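Local coordinates for protein induced by osmotic stress (Scheffersomyces stipitis, PDB 5YWN), which probably catalyses the NADP(H)-dependent asymmetric reduction of haloketones as a Rossmann-fold member of the extended short-chain dehydrogenase/reductases, at residues A[187-191]-A[244-248]; A[262-267]-A[296-302]; A[63-69]-A[109-114]. The protein carries 1 engineered substitution. All coordinates share one frame; numbering follows the deposited sequence.

Contact 1. Residues A[187-191]-A[244-248]; sequences LSTVN and AHLAA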
# COMPACT_ATOMS: atom_id res chain seq x y z
N LEU A 187 -14.80 -4.47 -9.51
CA LEU A 187 -13.47 -4.10 -9.19
C LEU A 187 -13.41 -2.70 -8.65
O LEU A 187 -14.12 -1.85 -9.06
CB LEU A 187 -12.55 -4.19 -10.40
CG LEU A 187 -11.10 -3.68 -10.33
CD1 LEU A 187 -10.29 -4.45 -9.33
CD2 LEU A 187 -10.41 -3.68 -11.68
N SER A 188 -12.52 -2.51 -7.73
CA SER A 188 -12.17 -1.20 -7.28
C SER A 188 -10.68 -1.11 -6.96
O SER A 188 -10.08 -2.09 -6.74
CB SER A 188 -13.05 -0.81 -6.11
OG SER A 188 -12.83 -1.60 -5.01
N THR A 189 -10.12 0.09 -6.99
CA THR A 189 -8.71 0.26 -6.70
C THR A 189 -8.49 1.23 -5.59
O THR A 189 -9.27 2.09 -5.38
CB THR A 189 -7.83 0.69 -7.92
OG1 THR A 189 -8.02 2.06 -8.23
CG2 THR A 189 -8.08 -0.16 -9.13
N VAL A 190 -7.39 1.06 -4.90
CA VAL A 190 -6.91 2.01 -3.93
C VAL A 190 -5.53 2.54 -4.35
O VAL A 190 -4.64 1.80 -4.59
CB VAL A 190 -6.93 1.42 -2.53
CG1 VAL A 190 -6.37 2.38 -1.52
CG2 VAL A 190 -8.32 0.99 -2.16
N ASN A 191 -5.40 3.84 -4.42
CA ASN A 191 -4.24 4.51 -4.98
C ASN A 191 -3.56 5.42 -3.93
O ASN A 191 -3.81 6.58 -3.82
CB ASN A 191 -4.59 5.28 -6.26
CG ASN A 191 -5.17 4.41 -7.33
OD1 ASN A 191 -6.16 3.82 -7.17
ND2 ASN A 191 -4.50 4.35 -8.43
N ALA A 244 -9.64 2.19 3.83
CA ALA A 244 -10.01 2.38 2.45
C ALA A 244 -10.21 1.07 1.70
O ALA A 244 -11.10 0.96 0.93
CB ALA A 244 -9.05 3.28 1.71
N HIS A 245 -9.39 0.10 1.98
CA HIS A 245 -9.58 -1.21 1.41
C HIS A 245 -10.92 -1.81 1.86
O HIS A 245 -11.62 -2.32 1.09
CB HIS A 245 -8.39 -2.12 1.66
CG HIS A 245 -7.23 -1.89 0.75
ND1 HIS A 245 -6.40 -0.81 0.86
CD2 HIS A 245 -6.78 -2.59 -0.31
CE1 HIS A 245 -5.48 -0.87 -0.07
NE2 HIS A 245 -5.68 -1.94 -0.78
N LEU A 246 -11.25 -1.65 3.13
CA LEU A 246 -12.51 -2.11 3.64
C LEU A 246 -13.68 -1.44 2.97
O LEU A 246 -14.53 -2.10 2.49
CB LEU A 246 -12.60 -1.88 5.11
CG LEU A 246 -13.78 -2.46 5.81
CD1 LEU A 246 -13.66 -3.95 5.81
CD2 LEU A 246 -13.89 -1.93 7.21
N ALA A 247 -13.63 -0.14 2.86
CA ALA A 247 -14.62 0.62 2.16
C ALA A 247 -14.70 0.14 0.72
O ALA A 247 -15.75 0.02 0.18
CB ALA A 247 -14.26 2.08 2.15
N ALA A 248 -13.58 -0.17 0.14
CA ALA A 248 -13.47 -0.49 -1.25
C ALA A 248 -14.26 -1.72 -1.65
O ALA A 248 -14.65 -1.81 -2.75
CB ALA A 248 -12.04 -0.62 -1.69
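V190 lies over one face of the H245 imidazole, and this CH-pi contact is the centre of a strand-on-helix interface typical of the Rossmann fold. V190 CG2 stands 4.0 Å from the centroid of the H245 ring and only 9° off its normal. The V190 rotamer explains the fit: CG1 is anti to the backbone N (chi1 177°), which leaves CG2 beside that nitrogen and above the middle of the ring, while V190 CB comes within 3.7 Å of H245 CE1.

Purely apolar contacts flank the ring. V190 CG2 meets A248 CB at 4.1 Å, and V190 CG1 reaches A244 CB at 4.3 Å. The two alanines are one helical turn apart, and their small side chains probably allow the close approach of the strand, the short axes of 187-191 and 244-248 passing 8.7 Å apart and nearly antiparallel.

One polar bond joins the segments. S188 OG donates to A248 O over 2.9 Å, approaching from above the carbonyl plane, 45° out of it. This buried carbonyl has a second donor in R119 NH2, and the imidazole, which lies near L14 of the NADP(+) site, is pinned through both nitrogens, NE2 to T123 OG1 and ND1 to V241 O, so that the rotation of the face offered to V190 is fixed.

Alternation along the strand gives S188 and V190 to helix 238-250 and turns L187 and T189 to the other face of the sheet, where both touch helix 159-181. Strand 186-192 itself runs between strands 119-123 and 258-261; V121 of the former touches H245 and A248, L261 of the latter V190 and A244.

Contact 2. Residues A[262-267]-A[296-302]; sequences SNTRFN and FSAFKEW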
# COMPACT_ATOMS: atom_id res chain seq x y z
N SER A 262 -4.58 10.16 -0.20
CA SER A 262 -3.59 11.18 0.02
C SER A 262 -4.02 12.22 1.06
O SER A 262 -5.09 12.69 1.02
CB SER A 262 -3.33 11.87 -1.32
OG SER A 262 -2.27 12.71 -1.21
N ASN A 263 -3.14 12.54 1.98
CA ASN A 263 -3.43 13.48 3.00
C ASN A 263 -2.64 14.78 2.86
O ASN A 263 -2.91 15.52 1.99
CB ASN A 263 -3.33 12.86 4.38
CG ASN A 263 -4.02 13.70 5.47
OD1 ASN A 263 -4.64 14.67 5.19
ND2 ASN A 263 -3.87 13.30 6.67
N THR A 264 -1.67 15.01 3.69
CA THR A 264 -0.95 16.28 3.66
C THR A 264 0.52 16.15 3.22
O THR A 264 1.11 15.14 3.33
CB THR A 264 -1.06 17.03 5.00
OG1 THR A 264 -0.56 16.22 6.05
CG2 THR A 264 -2.48 17.37 5.32
N ARG A 265 1.04 17.25 2.72
CA ARG A 265 2.42 17.45 2.41
C ARG A 265 3.32 17.59 3.61
O ARG A 265 2.96 18.14 4.58
CB ARG A 265 2.59 18.67 1.51
CG ARG A 265 2.80 18.23 0.09
CD ARG A 265 2.77 19.31 -0.92
NE ARG A 265 2.03 18.92 -2.06
CZ ARG A 265 2.47 18.11 -2.99
NH1 ARG A 265 3.63 17.56 -2.92
NH2 ARG A 265 1.72 17.87 -4.00
N PHE A 266 4.51 17.05 3.45
CA PHE A 266 5.56 17.10 4.41
C PHE A 266 6.93 17.17 3.76
O PHE A 266 7.11 16.80 2.65
CB PHE A 266 5.52 15.86 5.28
CG PHE A 266 5.92 14.63 4.57
CD1 PHE A 266 5.05 13.95 3.81
CD2 PHE A 266 7.20 14.22 4.65
CE1 PHE A 266 5.42 12.83 3.15
CE2 PHE A 266 7.61 13.10 4.00
CZ PHE A 266 6.72 12.41 3.26
N ASN A 267 7.89 17.56 4.57
CA ASN A 267 9.29 17.38 4.30
C ASN A 267 10.06 16.91 5.52
O ASN A 267 9.51 16.67 6.52
CB ASN A 267 9.92 18.59 3.62
CG ASN A 267 10.03 19.81 4.51
OD1 ASN A 267 10.04 19.73 5.69
ND2 ASN A 267 10.14 20.94 3.89
N PHE A 296 3.99 24.89 2.79
CA PHE A 296 3.31 24.24 1.67
C PHE A 296 2.13 24.97 1.05
O PHE A 296 1.38 24.40 0.31
CB PHE A 296 2.95 22.79 1.98
CG PHE A 296 4.07 22.01 2.52
CD1 PHE A 296 5.12 21.67 1.74
CD2 PHE A 296 4.08 21.63 3.82
CE1 PHE A 296 6.16 20.95 2.23
CE2 PHE A 296 5.10 20.92 4.31
CZ PHE A 296 6.15 20.59 3.52
N SER A 297 1.98 26.23 1.38
CA SER A 297 0.84 27.01 0.97
C SER A 297 0.71 27.27 -0.53
O SER A 297 -0.32 27.54 -0.99
CB SER A 297 0.68 28.28 1.79
OG SER A 297 1.71 29.14 1.62
N ALA A 298 1.80 27.17 -1.25
CA ALA A 298 1.79 27.26 -2.69
C ALA A 298 1.19 26.05 -3.42
O ALA A 298 0.84 26.17 -4.54
CB ALA A 298 3.14 27.61 -3.25
N PHE A 299 1.11 24.91 -2.76
CA PHE A 299 0.76 23.69 -3.43
C PHE A 299 -0.75 23.58 -3.62
O PHE A 299 -1.48 23.58 -2.69
CB PHE A 299 1.28 22.45 -2.68
CG PHE A 299 2.75 22.25 -2.76
CD1 PHE A 299 3.60 22.96 -1.94
CD2 PHE A 299 3.27 21.36 -3.61
CE1 PHE A 299 4.95 22.78 -2.01
CE2 PHE A 299 4.62 21.15 -3.67
CZ PHE A 299 5.47 21.86 -2.88
N LYS A 300 -1.17 23.45 -4.84
CA LYS A 300 -2.57 23.26 -5.10
C LYS A 300 -3.06 21.96 -4.46
O LYS A 300 -2.40 21.02 -4.51
CB LYS A 300 -2.83 23.27 -6.58
CG LYS A 300 -2.66 24.58 -7.25
CD LYS A 300 -2.73 24.45 -8.74
CE LYS A 300 -2.55 25.80 -9.39
NZ LYS A 300 -2.79 25.68 -10.83
N GLU A 301 -4.20 21.97 -3.82
CA GLU A 301 -4.69 20.75 -3.22
C GLU A 301 -5.10 19.76 -4.27
O GLU A 301 -5.79 20.09 -5.17
CB GLU A 301 -5.87 21.00 -2.29
CG GLU A 301 -5.67 22.02 -1.20
CD GLU A 301 -4.73 21.58 -0.09
OE1 GLU A 301 -4.56 20.38 0.14
OE2 GLU A 301 -4.18 22.42 0.56
N TRP A 302 -4.71 18.53 -4.11
CA TRP A 302 -5.17 17.49 -4.99
C TRP A 302 -6.69 17.24 -4.85
O TRP A 302 -7.28 17.49 -3.84
CB TRP A 302 -4.37 16.24 -4.78
CG TRP A 302 -2.97 16.27 -5.18
CD1 TRP A 302 -2.31 17.26 -5.82
CD2 TRP A 302 -2.02 15.25 -4.96
NE1 TRP A 302 -1.03 16.92 -6.02
CE2 TRP A 302 -0.82 15.68 -5.48
CE3 TRP A 302 -2.07 14.01 -4.37
CZ2 TRP A 302 0.29 14.90 -5.46
CZ3 TRP A 302 -0.95 13.27 -4.32
CH2 TRP A 302 0.20 13.70 -4.85
O HOH W 1 1.95 17.66 -6.97
O HOH W 2 0.16 20.37 -5.65
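R265 threads its side chain across two phenylalanine rings carried by the type I beta turn F296-F299, in the region that follows the main Rossmann sheet in extended short-chain dehydrogenases. R265 CB sits over the F296 face, 3.9 Å from the ring centroid. Farther out, R265 CD lies 3.6 Å from the centroid of F299. The chain bends at chi3 (-138°), which lays the guanidinium over the rim of the same ring, the two planes only 23° apart and R265 NE 3.1 Å from F299 CD2. W302 meets that guanidinium at its edge, with the planes perpendicular, and the far end of its indole touches S262, whose OG approaches W302 CE3 to 3.4 Å while itself bonding T234 OG1.

In the next shell, F299 N bonds F296 O over 3.1 Å and closes the turn that carries both rings. The F266 side chain sets out away from 296-302 and its ring packs edge-to-face on F196, while N267 is the N-cap of helix 268-278. R265 NH1 has a weak bond to L135 O. R265 NH2 and W302 NE1 share one water as acceptor, 3.2 Å from W302 NE1 and weakly bound by R265 NH2.

Contact 3. Residues A[63-69]-A[109-114]; sequences AFDEALK and SIKDVA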
# COMPACT_ATOMS: atom_id res chain seq x y z
N ALA A 63 -1.48 -19.32 -11.12
CA ALA A 63 -0.76 -19.38 -9.91
C ALA A 63 -1.66 -19.47 -8.67
O ALA A 63 -1.33 -20.14 -7.78
CB ALA A 63 0.12 -18.18 -9.80
N PHE A 64 -2.79 -18.79 -8.68
CA PHE A 64 -3.72 -18.80 -7.60
C PHE A 64 -4.83 -19.88 -7.68
O PHE A 64 -5.64 -19.95 -6.83
CB PHE A 64 -4.32 -17.42 -7.39
CG PHE A 64 -3.39 -16.47 -6.68
CD1 PHE A 64 -2.55 -15.66 -7.37
CD2 PHE A 64 -3.39 -16.38 -5.31
CE1 PHE A 64 -1.69 -14.82 -6.71
CE2 PHE A 64 -2.55 -15.53 -4.65
CZ PHE A 64 -1.69 -14.76 -5.35
N ASP A 65 -4.84 -20.69 -8.72
CA ASP A 65 -5.95 -21.59 -8.94
C ASP A 65 -6.14 -22.56 -7.79
O ASP A 65 -7.20 -22.69 -7.31
CB ASP A 65 -5.77 -22.41 -10.19
CG ASP A 65 -6.07 -21.66 -11.44
OD1 ASP A 65 -6.17 -20.46 -11.42
OD2 ASP A 65 -6.18 -22.28 -12.47
N GLU A 66 -5.09 -23.19 -7.37
CA GLU A 66 -5.21 -24.15 -6.33
C GLU A 66 -5.66 -23.51 -5.03
O GLU A 66 -6.52 -24.00 -4.40
CB GLU A 66 -3.94 -24.93 -6.17
CG GLU A 66 -3.84 -26.09 -7.13
CD GLU A 66 -4.88 -27.19 -6.89
OE1 GLU A 66 -5.54 -27.64 -7.82
OE2 GLU A 66 -5.04 -27.59 -5.75
N ALA A 67 -5.08 -22.39 -4.68
CA ALA A 67 -5.41 -21.72 -3.45
C ALA A 67 -6.86 -21.31 -3.44
O ALA A 67 -7.51 -21.51 -2.48
CB ALA A 67 -4.53 -20.52 -3.27
N LEU A 68 -7.35 -20.79 -4.53
CA LEU A 68 -8.74 -20.46 -4.64
C LEU A 68 -9.65 -21.69 -4.55
O LEU A 68 -10.60 -21.67 -3.86
CB LEU A 68 -8.99 -19.65 -5.87
CG LEU A 68 -8.36 -18.29 -5.79
CD1 LEU A 68 -8.30 -17.60 -7.11
CD2 LEU A 68 -8.95 -17.41 -4.71
N LYS A 69 -9.30 -22.76 -5.21
CA LYS A 69 -10.10 -23.97 -5.19
C LYS A 69 -10.22 -24.48 -3.78
O LYS A 69 -11.21 -24.96 -3.42
CB LYS A 69 -9.51 -25.05 -6.07
CG LYS A 69 -9.71 -24.93 -7.55
CD LYS A 69 -9.45 -26.25 -8.24
CE LYS A 69 -8.08 -26.35 -8.82
NZ LYS A 69 -7.30 -27.59 -8.47
N SER A 109 -7.60 -16.24 -12.71
CA SER A 109 -7.79 -17.34 -11.78
C SER A 109 -9.12 -17.19 -11.05
O SER A 109 -9.82 -18.12 -10.93
CB SER A 109 -6.66 -17.45 -10.77
OG SER A 109 -5.50 -17.96 -11.30
N ILE A 110 -9.45 -16.00 -10.62
CA ILE A 110 -10.69 -15.73 -9.92
C ILE A 110 -11.87 -16.06 -10.82
O ILE A 110 -12.75 -16.73 -10.43
CB ILE A 110 -10.76 -14.28 -9.41
CG1 ILE A 110 -9.79 -14.06 -8.27
CG2 ILE A 110 -12.15 -13.91 -8.96
CD1 ILE A 110 -9.52 -12.64 -7.90
N LYS A 111 -11.83 -15.61 -12.06
CA LYS A 111 -12.87 -15.93 -12.99
C LYS A 111 -12.96 -17.42 -13.29
O LYS A 111 -14.01 -17.92 -13.40
CB LYS A 111 -12.73 -15.12 -14.25
CG LYS A 111 -13.81 -15.40 -15.26
CD LYS A 111 -13.65 -14.60 -16.51
CE LYS A 111 -14.83 -14.81 -17.41
NZ LYS A 111 -14.42 -14.74 -18.80
N ASP A 112 -11.83 -18.07 -13.46
CA ASP A 112 -11.82 -19.47 -13.73
C ASP A 112 -12.36 -20.36 -12.58
O ASP A 112 -13.09 -21.25 -12.80
CB ASP A 112 -10.42 -19.96 -14.08
CG ASP A 112 -9.87 -19.42 -15.40
OD1 ASP A 112 -10.57 -18.82 -16.17
OD2 ASP A 112 -8.69 -19.60 -15.64
N VAL A 113 -11.90 -20.13 -11.37
CA VAL A 113 -12.15 -21.01 -10.26
C VAL A 113 -12.83 -20.42 -9.03
O VAL A 113 -13.01 -21.09 -8.08
CB VAL A 113 -10.87 -21.73 -9.84
CG1 VAL A 113 -10.22 -22.40 -11.03
CG2 VAL A 113 -9.92 -20.81 -9.13
N ALA A 114 -13.14 -19.16 -9.07
CA ALA A 114 -13.76 -18.53 -7.96
C ALA A 114 -14.89 -17.63 -8.37
O ALA A 114 -14.88 -16.49 -8.13
CB ALA A 114 -12.72 -17.82 -7.15
O HOH W 3 -3.11 -16.77 -10.78
O HOH W 4 -6.31 -19.38 -14.22
O HOH W 5 -8.09 -22.52 -14.67
O HOH W 6 -13.02 -20.93 -5.03
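V113 and L68 form the apolar half of this helix pair, V113 CG2 resting against L68 CB at 3.6 Å. V113 CB is covered by the aliphatic CG of K69. L68 sends CD1 across to I110 CG1 (4.0 Å) and to the CB of S109. Both L68 and I110 also touch F77 of strand 74-79, which places the contact in the beta-alpha-beta crossovers of the Rossmann fold: helix 65-70 leads into that strand and helix 91-113 leads out of it, their short axes inclined at 49°. With S109 OG beside its own backbone N (chi1 -74°), the hydroxyl donates to D65 OD1 over 2.6 Å, nearly in line with the CG-OD1 bond, and accepts from a water (2.7 Å from OG) also held by F64 N. D65 OD2 accepts a hydrogen bond from a second water at 2.9 Å, which donates to D112 OD2 as well and so probably eases the nearness of two like charges. An alanine in place of D65 removes the carboxylate, and the S109 hydroxyl would probably turn to Y105 O, its other hydrogen-bond partner, while the water shared with D112 is likely to be held less firmly. A further water donates to both L68 O and V113 O.

The three contacts differ in burial and in chemistry. Contact 1 is core, with every touching residue buried, while contacts 2 and 3 are partly buried and lie on opposite sides of the chain's centre, about 41 Å apart between centres. No two contacts share a helix or strand. Contacts 1 and 3 both belong to the Rossmann layers, one setting a helix against a sheet strand, the other helix against helix at the sheet's flank. Contact 2 instead joins a loop to a short strand beyond the main sheet. Its chemistry is that of an arginine among aromatics with weak water links, where contact 3 has a carboxylate network with bridging waters and contact 1 a methyl-on-imidazole fit with a single serine-carbonyl bond.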